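CCMAN5 (Cellulosimicrobium cellulans, PDB 2XSG) hydrolyses alpha-mannosides as a bacterial family 92 glycosidase, and probably uncaps mannosylated phosphate on yeast N-glycans to expose mannose 6-phosphate. Local coordinates at residues Y371-Q376 / K419-D425; E407-V411 / Q460-D464; V413-A418 / V470-E474. All coordinates share one frame. Residues are numbered along the deposited sequence.

Contact 1 (Y371-Q376 / K419-D425); sequences YRDMVQ and KGFDGFD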
loop_
_atom_site.group_PDB
_atom_site.type_symbol
_atom_site.label_atom_id
_atom_site.label_comp_id
_atom_site.label_asym_id
_atom_site.label_seq_id
_atom_site.Cartn_x
_atom_site.Cartn_y
_atom_site.Cartn_z
ATOM N N TYR A 371 -1.483 14.349 0.178
ATOM C CA TYR A 371 -2.079 13.878 1.429
ATOM C C TYR A 371 -3.384 14.592 1.706
ATOM O O TYR A 371 -4.369 13.941 2.052
ATOM C CB TYR A 371 -1.104 14.110 2.577
ATOM C CG TYR A 371 -1.643 13.978 3.989
ATOM C CD1 TYR A 371 -2.015 15.110 4.705
ATOM C CD2 TYR A 371 -1.682 12.742 4.639
ATOM C CE1 TYR A 371 -2.455 15.035 6.006
ATOM C CE2 TYR A 371 -2.141 12.643 5.957
ATOM C CZ TYR A 371 -2.526 13.802 6.630
ATOM O OH TYR A 371 -2.965 13.761 7.931
ATOM N N ARG A 372 -3.390 15.918 1.562
ATOM C CA ARG A 372 -4.614 16.676 1.765
ATOM C C ARG A 372 -5.716 16.147 0.826
ATOM O O ARG A 372 -6.839 15.898 1.269
ATOM C CB ARG A 372 -4.409 18.186 1.591
ATOM C CG ARG A 372 -5.663 18.992 1.995
ATOM C CD ARG A 372 -5.632 20.508 1.691
ATOM N NE ARG A 372 -6.735 21.157 2.420
ATOM C CZ ARG A 372 -8.004 21.170 2.007
ATOM N NH1 ARG A 372 -8.346 20.607 0.847
ATOM N NH2 ARG A 372 -8.945 21.754 2.746
ATOM N N ASP A 373 -5.397 15.941 -0.450
ATOM C CA ASP A 373 -6.431 15.487 -1.393
ATOM C C ASP A 373 -6.967 14.107 -1.002
ATOM O O ASP A 373 -8.161 13.840 -1.104
ATOM C CB ASP A 373 -5.930 15.479 -2.838
ATOM C CG ASP A 373 -5.984 16.865 -3.504
ATOM O OD1 ASP A 373 -6.309 17.879 -2.842
ATOM O OD2 ASP A 373 -5.681 16.923 -4.714
ATOM N N MET A 374 -6.070 13.233 -0.547
ATOM C CA MET A 374 -6.468 11.918 -0.083
ATOM C C MET A 374 -7.445 11.970 1.098
ATOM O O MET A 374 -8.431 11.234 1.127
ATOM C CB MET A 374 -5.227 11.110 0.276
ATOM C CG MET A 374 -4.384 10.745 -0.934
ATOM S SD MET A 374 -2.934 9.810 -0.423
ATOM C CE MET A 374 -2.241 9.320 -2.008
ATOM N N VAL A 375 -7.159 12.830 2.078
ATOM C CA VAL A 375 -8.014 12.944 3.247
ATOM C C VAL A 375 -9.361 13.540 2.851
ATOM O O VAL A 375 -10.405 13.061 3.295
ATOM C CB VAL A 375 -7.356 13.762 4.387
ATOM C CG1 VAL A 375 -8.329 13.893 5.569
ATOM C CG2 VAL A 375 -6.021 13.075 4.839
ATOM N N GLN A 376 -9.330 14.573 2.011
ATOM C CA GLN A 376 -10.552 15.174 1.493
ATOM C C GLN A 376 -11.383 14.123 0.765
ATOM O O GLN A 376 -12.614 14.099 0.884
ATOM C CB GLN A 376 -10.257 16.353 0.559
ATOM C CG GLN A 376 -11.537 17.059 -0.018
ATOM C CD GLN A 376 -12.422 17.727 1.035
ATOM O OE1 GLN A 376 -12.346 18.941 1.242
ATOM N NE2 GLN A 376 -13.295 16.941 1.681
ATOM N N LYS A 419 -2.805 17.576 12.523
ATOM C CA LYS A 419 -1.723 18.240 11.782
ATOM C C LYS A 419 -2.081 19.644 11.265
ATOM O O LYS A 419 -1.285 20.254 10.553
ATOM C CB LYS A 419 -1.215 17.359 10.622
ATOM C CG LYS A 419 -0.216 16.282 11.037
ATOM C CD LYS A 419 0.114 15.325 9.893
ATOM C CE LYS A 419 1.039 14.211 10.351
ATOM N NZ LYS A 419 0.381 13.196 11.232
ATOM N N GLY A 420 -3.262 20.150 11.625
ATOM C CA GLY A 420 -3.635 21.549 11.324
ATOM C C GLY A 420 -4.243 21.799 9.949
ATOM O O GLY A 420 -4.363 22.946 9.519
ATOM N N PHE A 421 -4.606 20.731 9.245
ATOM C CA PHE A 421 -5.326 20.850 7.978
ATOM C C PHE A 421 -6.776 21.202 8.259
ATOM O O PHE A 421 -7.418 20.629 9.149
ATOM C CB PHE A 421 -5.263 19.533 7.184
ATOM C CG PHE A 421 -3.925 19.253 6.563
ATOM C CD1 PHE A 421 -2.916 18.627 7.297
ATOM C CD2 PHE A 421 -3.667 19.610 5.239
ATOM C CE1 PHE A 421 -1.669 18.386 6.721
ATOM C CE2 PHE A 421 -2.422 19.354 4.652
ATOM C CZ PHE A 421 -1.428 18.742 5.395
ATOM N N ASP A 422 -7.312 22.149 7.505
ATOM C CA ASP A 422 -8.715 22.501 7.708
ATOM C C ASP A 422 -9.448 22.790 6.398
ATOM O O ASP A 422 -8.867 22.654 5.316
ATOM C CB ASP A 422 -8.843 23.648 8.721
ATOM C CG ASP A 422 -8.224 24.940 8.233
ATOM O OD1 ASP A 422 -7.646 24.984 7.123
ATOM O OD2 ASP A 422 -8.304 25.923 8.983
ATOM N N GLY A 423 -10.715 23.186 6.500
ATOM C CA GLY A 423 -11.549 23.402 5.319
ATOM C C GLY A 423 -11.845 22.099 4.592
ATOM O O GLY A 423 -11.841 22.058 3.369
ATOM N N PHE A 424 -12.081 21.024 5.335
ATOM C CA PHE A 424 -12.446 19.750 4.713
ATOM C C PHE A 424 -13.945 19.755 4.456
ATOM O O PHE A 424 -14.754 19.513 5.363
ATOM C CB PHE A 424 -12.034 18.541 5.562
ATOM C CG PHE A 424 -10.557 18.181 5.458
ATOM C CD1 PHE A 424 -10.003 17.763 4.246
ATOM C CD2 PHE A 424 -9.737 18.240 6.577
ATOM C CE1 PHE A 424 -8.642 17.428 4.152
ATOM C CE2 PHE A 424 -8.384 17.894 6.504
ATOM C CZ PHE A 424 -7.833 17.488 5.293
ATOM N N ASP A 425 -14.298 20.041 3.207
ATOM C CA ASP A 425 -15.680 20.118 2.797
ATOM C C ASP A 425 -16.397 18.797 3.078
ATOM O O ASP A 425 -15.847 17.722 2.822
ATOM C CB ASP A 425 -15.766 20.509 1.314
ATOM C CG ASP A 425 -17.203 20.684 0.834
ATOM O OD1 ASP A 425 -17.992 21.390 1.526
ATOM O OD2 ASP A 425 -17.542 20.107 -0.237
#
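Segment 371-376 is a continuous run of helix, and 419-425 is an irregular chain that passes beside it, with the CA atoms of R372 and F421 7.5 Å apart and those of Q376 and F424 drawing in to 5.9 Å. The loop starts where helix 409-418 ends: G420, at positive phi, terminates that helix in a Schellman motif, and F421 is thereby turned back toward helix 368-387. A second positive phi, at G423, bends the loop further. Loops joining successive helices are a basic element of the (alpha/alpha)6 barrel expected for the family 92 catalytic domain, and this one is fastened at several points to helix 368-387, the helix before the one it leaves. R372 sends its extended side chain out to two carbonyls: NH2 donates to D422 O at 2.7 Å and, weakly, to G423 O at 3.0 Å. One turn later Q376 reads the backbone of D425 at both ends, its OE1 accepting from D425 N at 3.0 Å while its NE2 donates to D425 O at 2.9 Å, so the primary amide behaves like a neighbouring peptide group. Two phenylalanines of the loop pack against the same helix. V375 CG1 sits over the F424 ring in a CH-pi contact, 4.0 Å from its centroid, and F424 CE1 also lies over one face of the R372 guanidinium. Y371 CE1 approaches one face of the F421 ring, 3.5 Å from F421 CE1, with the planes inclined at 59°. The Y371 hydroxyl is hydrogen-bonded to D415, which also forms a salt bridge with K419, and A416 lies against both phenylalanines.

Contact 2 (E407-V411 / Q460-D464); sequences ERSSV and QRGYD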
loop_
_atom_site.group_PDB
_atom_site.type_symbol
_atom_site.label_atom_id
_atom_site.label_comp_id
_atom_site.label_asym_id
_atom_site.label_seq_id
_atom_site.Cartn_x
_atom_site.Cartn_y
_atom_site.Cartn_z
ATOM N N GLU A 407 -11.603 0.260 7.721
ATOM C CA GLU A 407 -11.393 0.441 9.160
ATOM C C GLU A 407 -10.220 1.376 9.417
ATOM O O GLU A 407 -9.268 1.385 8.648
ATOM C CB GLU A 407 -11.135 -0.896 9.872
ATOM C CG GLU A 407 -12.242 -1.933 9.751
ATOM C CD GLU A 407 -11.979 -2.966 8.661
ATOM O OE1 GLU A 407 -11.238 -2.678 7.697
ATOM O OE2 GLU A 407 -12.530 -4.075 8.776
ATOM N N ARG A 408 -10.287 2.130 10.519
ATOM C CA ARG A 408 -9.247 3.090 10.931
ATOM C C ARG A 408 -9.312 4.405 10.157
ATOM O O ARG A 408 -8.491 5.295 10.403
ATOM C CB ARG A 408 -7.811 2.521 10.863
ATOM C CG ARG A 408 -7.547 1.169 11.553
ATOM C CD ARG A 408 -7.794 1.165 13.060
ATOM N NE ARG A 408 -9.169 0.771 13.387
ATOM C CZ ARG A 408 -9.619 -0.481 13.459
ATOM N NH1 ARG A 408 -8.811 -1.508 13.217
ATOM N NH2 ARG A 408 -10.897 -0.710 13.758
ATOM N N SER A 409 -10.267 4.538 9.227
ATOM C CA SER A 409 -10.458 5.824 8.516
ATOM C C SER A 409 -10.574 7.013 9.481
ATOM O O SER A 409 -10.085 8.094 9.178
ATOM C CB SER A 409 -11.700 5.796 7.612
ATOM O OG SER A 409 -11.516 4.955 6.484
ATOM N N SER A 410 -11.237 6.816 10.627
ATOM C CA SER A 410 -11.404 7.915 11.614
ATOM C C SER A 410 -10.053 8.429 12.113
ATOM O O SER A 410 -9.904 9.613 12.444
ATOM C CB SER A 410 -12.281 7.488 12.806
ATOM O OG SER A 410 -11.593 6.573 13.666
ATOM N N VAL A 411 -9.074 7.528 12.156
ATOM C CA VAL A 411 -7.731 7.852 12.635
ATOM C C VAL A 411 -7.020 8.682 11.580
ATOM O O VAL A 411 -6.357 9.658 11.908
ATOM C CB VAL A 411 -6.936 6.562 12.953
ATOM C CG1 VAL A 411 -5.476 6.875 13.338
ATOM C CG2 VAL A 411 -7.654 5.774 14.095
ATOM N N GLN A 460 -8.955 -1.942 19.181
ATOM C CA GLN A 460 -9.230 -1.334 17.884
ATOM C C GLN A 460 -10.256 -0.222 17.967
ATOM O O GLN A 460 -10.045 0.839 17.409
ATOM C CB GLN A 460 -9.650 -2.393 16.860
ATOM C CG GLN A 460 -8.436 -3.169 16.323
ATOM C CD GLN A 460 -8.831 -4.195 15.297
ATOM O OE1 GLN A 460 -9.096 -3.859 14.155
ATOM N NE2 GLN A 460 -8.875 -5.456 15.701
ATOM N N ARG A 461 -11.364 -0.467 18.673
ATOM C CA ARG A 461 -12.371 0.551 18.890
ATOM C C ARG A 461 -11.777 1.720 19.686
ATOM O O ARG A 461 -12.154 2.882 19.487
ATOM C CB ARG A 461 -13.599 -0.038 19.609
ATOM C CG ARG A 461 -14.692 0.970 19.963
ATOM C CD ARG A 461 -16.044 0.296 20.111
ATOM N NE ARG A 461 -16.519 -0.190 18.814
ATOM C CZ ARG A 461 -17.412 -1.158 18.633
ATOM N NH1 ARG A 461 -17.980 -1.764 19.671
ATOM N NH2 ARG A 461 -17.744 -1.523 17.402
ATOM N N GLY A 462 -10.864 1.409 20.591
ATOM C CA GLY A 462 -10.218 2.436 21.393
ATOM C C GLY A 462 -9.526 3.443 20.497
ATOM O O GLY A 462 -9.722 4.650 20.645
ATOM N N TYR A 463 -8.729 2.946 19.548
ATOM C CA TYR A 463 -8.035 3.827 18.615
ATOM C C TYR A 463 -9.030 4.552 17.673
ATOM O O TYR A 463 -8.879 5.742 17.408
ATOM C CB TYR A 463 -6.988 3.042 17.823
ATOM C CG TYR A 463 -5.754 3.829 17.431
ATOM C CD1 TYR A 463 -5.818 5.205 17.168
ATOM C CD2 TYR A 463 -4.520 3.195 17.294
ATOM C CE1 TYR A 463 -4.685 5.933 16.807
ATOM C CE2 TYR A 463 -3.371 3.924 16.913
ATOM C CZ TYR A 463 -3.470 5.292 16.671
ATOM O OH TYR A 463 -2.355 6.028 16.302
ATOM N N ASP A 464 -10.043 3.839 17.186
ATOM C CA ASP A 464 -11.093 4.454 16.367
ATOM C C ASP A 464 -11.771 5.601 17.080
ATOM O O ASP A 464 -12.013 6.648 16.470
ATOM C CB ASP A 464 -12.161 3.433 15.988
ATOM C CG ASP A 464 -11.735 2.541 14.840
ATOM O OD1 ASP A 464 -10.814 2.928 14.075
ATOM O OD2 ASP A 464 -12.328 1.459 14.703
HETATM O O HOH W 1 -12.903 1.501 11.988
HETATM O O HOH W 2 -12.258 4.424 11.949
#
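R408 and D464 form a two-pronged salt bridge, R408 NE donating to D464 OD1 and R408 NH2 to D464 OD2, each at 2.8 Å. The remaining nitrogen is used too: R408 NH1 donates to Q460 OE1 at 2.5 Å, and Q460 CB lies over one face of the guanidinium. R408 occupies the N-cap position of helix 409-418, and D464 reaches the backbone amides at that end through two waters: water 1 links R408 N to D464 OD2, and water 2 links S410 N to D464 OD1, the latter step weak. S410 OG adds a hydrogen bond to D464 O at 2.8 Å. Helix 455-474 is thus pinned to the start of helix 409-418 inside the helical catalytic domain, where Q460 also accepts from W354, and its side chain lies about 12 Å from the bound calcium ion. Farther out the contact turns apolar, with V411 CG2 3.6 Å from Y463 CD1, while the Y463 hydroxyl is hydrogen-bonded to the A682 carbonyl. F357 of helix 353-366 packs on V411 as well.

Contact 3 (V413-A418 / V470-E474); sequences VADAIA and VIADE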
loop_
_atom_site.group_PDB
_atom_site.type_symbol
_atom_site.label_atom_id
_atom_site.label_comp_id
_atom_site.label_asym_id
_atom_site.label_seq_id
_atom_site.Cartn_x
_atom_site.Cartn_y
_atom_site.Cartn_z
ATOM N N VAL A 413 -8.419 10.595 9.191
ATOM C CA VAL A 413 -9.033 11.933 9.131
ATOM C C VAL A 413 -8.493 12.770 10.292
ATOM O O VAL A 413 -8.110 13.933 10.121
ATOM C CB VAL A 413 -10.601 11.887 9.171
ATOM C CG1 VAL A 413 -11.172 13.313 9.183
ATOM C CG2 VAL A 413 -11.157 11.139 7.962
ATOM N N ALA A 414 -8.465 12.164 11.467
ATOM C CA ALA A 414 -7.950 12.816 12.678
ATOM C C ALA A 414 -6.485 13.213 12.530
ATOM O O ALA A 414 -6.048 14.189 13.127
ATOM C CB ALA A 414 -8.127 11.897 13.872
ATOM N N ASP A 415 -5.738 12.439 11.740
ATOM C CA ASP A 415 -4.327 12.701 11.458
ATOM C C ASP A 415 -4.152 14.061 10.786
ATOM O O ASP A 415 -3.286 14.842 11.183
ATOM C CB ASP A 415 -3.733 11.587 10.574
ATOM C CG ASP A 415 -2.216 11.630 10.510
ATOM O OD1 ASP A 415 -1.566 11.032 11.395
ATOM O OD2 ASP A 415 -1.672 12.255 9.576
ATOM N N ALA A 416 -4.974 14.338 9.776
ATOM C CA ALA A 416 -4.963 15.650 9.096
ATOM C C ALA A 416 -5.433 16.772 10.015
ATOM O O ALA A 416 -4.836 17.851 10.055
ATOM C CB ALA A 416 -5.795 15.601 7.833
ATOM N N ILE A 417 -6.489 16.526 10.783
ATOM C CA ILE A 417 -6.947 17.542 11.723
ATOM C C ILE A 417 -5.872 17.854 12.770
ATOM O O ILE A 417 -5.558 19.009 12.999
ATOM C CB ILE A 417 -8.299 17.175 12.394
ATOM C CG1 ILE A 417 -9.404 17.018 11.333
ATOM C CG2 ILE A 417 -8.668 18.240 13.440
ATOM C CD1 ILE A 417 -10.705 16.341 11.837
ATOM N N ALA A 418 -5.286 16.831 13.392
ATOM C CA ALA A 418 -4.255 17.080 14.411
ATOM C C ALA A 418 -3.078 17.841 13.801
ATOM O O ALA A 418 -2.445 18.663 14.478
ATOM C CB ALA A 418 -3.792 15.780 15.052
ATOM N N VAL A 470 -11.152 13.463 17.886
ATOM C CA VAL A 470 -10.492 14.586 17.204
ATOM C C VAL A 470 -11.442 15.225 16.181
ATOM O O VAL A 470 -11.606 16.451 16.142
ATOM C CB VAL A 470 -9.170 14.120 16.546
ATOM C CG1 VAL A 470 -8.556 15.208 15.668
ATOM C CG2 VAL A 470 -8.162 13.663 17.615
ATOM N N ILE A 471 -12.096 14.390 15.370
ATOM C CA ILE A 471 -13.100 14.874 14.411
ATOM C C ILE A 471 -14.296 15.538 15.111
ATOM O O ILE A 471 -14.829 16.558 14.634
ATOM C CB ILE A 471 -13.600 13.741 13.478
ATOM C CG1 ILE A 471 -12.416 13.020 12.806
ATOM C CG2 ILE A 471 -14.582 14.289 12.434
ATOM C CD1 ILE A 471 -12.777 11.652 12.134
ATOM N N ALA A 472 -14.722 14.972 16.233
ATOM C CA ALA A 472 -15.860 15.557 16.969
ATOM C C ALA A 472 -15.569 16.996 17.441
ATOM O O ALA A 472 -16.406 17.896 17.264
ATOM C CB ALA A 472 -16.283 14.649 18.147
ATOM N N ASP A 473 -14.383 17.208 18.019
ATOM C CA ASP A 473 -13.951 18.530 18.513
ATOM C C ASP A 473 -13.829 19.529 17.356
ATOM O O ASP A 473 -14.111 20.714 17.510
ATOM C CB ASP A 473 -12.601 18.426 19.246
ATOM C CG ASP A 473 -12.751 18.137 20.740
ATOM O OD1 ASP A 473 -13.757 18.564 21.347
ATOM O OD2 ASP A 473 -11.850 17.485 21.318
ATOM N N GLU A 474 -13.384 19.045 16.198
ATOM C CA GLU A 474 -13.277 19.896 15.025
ATOM C C GLU A 474 -14.647 20.353 14.526
ATOM O O GLU A 474 -14.770 21.437 13.944
ATOM C CB GLU A 474 -12.530 19.177 13.907
ATOM C CG GLU A 474 -12.275 20.031 12.684
ATOM C CD GLU A 474 -11.224 21.121 12.901
ATOM O OE1 GLU A 474 -10.644 21.244 14.008
ATOM O OE2 GLU A 474 -10.973 21.855 11.929
#
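I417 lies across the face of helix 455-474 and touches three of its residues: its CG2 meets V470 CG1 at 3.8 Å, its CD1 meets I471 CA at 3.8 Å, and CG2 is also 3.6 Å from E474 OE1. The last of these sets a carboxylate oxygen against a methyl group at the exposed margin, where the aliphatic part of the interface gives way to polar surface. One turn earlier, A414 marks the closest backbone approach. Its small side chain lets the CA atoms of A414 and V470 come within 5.5 Å, and A414 CB rests 3.6 Å from V470 CB. Local axes that pass 9.5 Å apart and cross at 53° illustrate packing through apolar side chains, with no hydrogen bond between the two segments. Helices 409-418 and 455-474 are not consecutive, further helices separating them in the chain, and both belong to the helical catalytic domain, which is expected to be an (alpha/alpha)6 toroid. Toward the interior, V413 CB meets I471 CD1 at 3.7 Å. I471 also reaches L427, Y431 and L434 of helix 427-438, and V413 packs on L378 of helix 368-387, so the apolar layer continues into both of these helices. D415 points away from helix 455-474, hydrogen-bonding instead to S361 and Y371 and forming a salt bridge with K419.

Along the chain the segments interleave: 371-376 comes first, then 407-411, 413-418 and 419-425 in close succession, and finally 460-464 and 470-474. Helix 409-418 is what the three have in common: contact 2 holds its start, contact 3 flanks its later turns, and contact 1 secures the loop that leaves it. Contacts 2 and 3 use the same pair of helices, their centres about 12 Å apart; contact 1 has its centre about 10 Å from that of contact 3 and about 18 Å from that of contact 2. A short helix of the catalytic domain is thereby held against helix 455-474 at both its start and its later turns, and the loop leaving it is tied to helix 368-387.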